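Local coordinates for protein putative antitoxin HigA3 (Mycobacterium tuberculosis H37Rv, PDB 6LTZ) that binds and bends DNA as a dimer, acting as the putative antitoxin of a type II toxin-antitoxin system, with HigB3 its likely cognate toxin, at the interface of chains A and B. Numbering follows the deposited sequence. Chains: chain A/B, Putative antitoxin HigA3.

The interface of chains A and B. Residues chain A 76-77; chain B 79-82.
A:Ser76 and A:His77 meet the N-terminal turn of a helix in the partner chain, a small polar patch of the two-fold dimer interface whose twin recurs with the chains exchanged; it probably helps fix how the two DNA-binding halves stand to each other. Its central bond runs between backbones: B:Gly81 N donates to A:Ser76 O at 2.8 Å. An amide in the first turn of a helix has no carbonyl four residues back within that helix to bond, and here the other subunit supplies one; the helix end may strengthen the attraction for this oxygen. Glycine suits the place because it has no side chain to hold the chains apart, and its CA lies 4.0 Å from A:Ser76 CA. The same serine carbonyl also meets water 1, which reaches B:Glu79 OE1 at 2.7 Å and B:Thr82 OG1 at 3.0 Å. The water thus ties one carbonyl of chain A to a carboxylate and a hydroxyl of chain B, and the short polar threonine side chain is well placed to hold it.

B:Glu79 lays its side chain, extended beyond CG (chi2 -178°), over the backbone of A:His77, its carboxyl carbon CD 3.6 Å from A:His77 CA. The carboxylate oxygen B:Glu79 OE1 approaches obliquely, raised above the imidazole plane and off to its CD2 side, with CB and CG of A:His77 each 3.6 Å from it. Ring and carboxylate planes stand 77° apart. A:His77 NE2 remains 4.3 Å from B:Glu79 OE1, too far for a salt bridge. The imidazole can lie close beside the carboxylate without a direct polar bond, and if it carried a proton its charge might favour the acid.

Chain A contributes from its 3-10 helix 75-77, which follows helix 64-72 of the helix-turn-helix domain, while chain B contributes B:Glu79 and the start of helix 80-89.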
# COMPACT_ATOMS: atom_id res chain seq x y z
N SER A 76 -3.31 5.29 -7.69
CA SER A 76 -4.59 4.80 -7.17
C SER A 76 -4.90 3.38 -7.63
O SER A 76 -5.52 2.62 -6.89
CB SER A 76 -5.74 5.72 -7.57
OG SER A 76 -5.54 7.03 -7.07
N HIS A 77 -4.49 3.04 -8.85
CA HIS A 77 -4.81 1.72 -9.38
C HIS A 77 -3.59 0.79 -9.36
O HIS A 77 -3.58 -0.26 -9.99
CB HIS A 77 -5.38 1.85 -10.79
CG HIS A 77 -6.67 2.62 -10.84
ND1 HIS A 77 -6.70 3.99 -11.01
CD2 HIS A 77 -7.95 2.22 -10.71
CE1 HIS A 77 -7.96 4.40 -11.00
NE2 HIS A 77 -8.74 3.34 -10.82
N GLU B 79 -5.62 -2.75 -4.93
CA GLU B 79 -5.13 -1.46 -5.40
C GLU B 79 -5.02 -0.46 -4.25
O GLU B 79 -5.81 -0.48 -3.30
CB GLU B 79 -6.05 -0.91 -6.49
CG GLU B 79 -6.02 -1.74 -7.75
CD GLU B 79 -6.88 -1.18 -8.86
OE1 GLU B 79 -7.51 -0.11 -8.65
OE2 GLU B 79 -6.93 -1.80 -9.94
N LEU B 80 -4.02 0.41 -4.34
CA LEU B 80 -3.75 1.38 -3.28
C LEU B 80 -4.93 2.31 -3.02
O LEU B 80 -5.22 2.65 -1.88
CB LEU B 80 -2.52 2.20 -3.62
CG LEU B 80 -2.10 3.19 -2.54
CD1 LEU B 80 -1.72 2.44 -1.26
CD2 LEU B 80 -0.97 4.09 -3.02
N GLY B 81 -5.59 2.76 -4.09
CA GLY B 81 -6.74 3.63 -3.96
C GLY B 81 -7.87 2.95 -3.20
O GLY B 81 -8.57 3.58 -2.40
N THR B 82 -8.05 1.66 -3.45
CA THR B 82 -9.08 0.88 -2.79
C THR B 82 -8.76 0.70 -1.31
O THR B 82 -9.63 0.84 -0.45
CB THR B 82 -9.24 -0.50 -3.46
OG1 THR B 82 -9.66 -0.33 -4.81
CG2 THR B 82 -10.27 -1.35 -2.72
O HOH W 1 -8.37 1.61 -6.78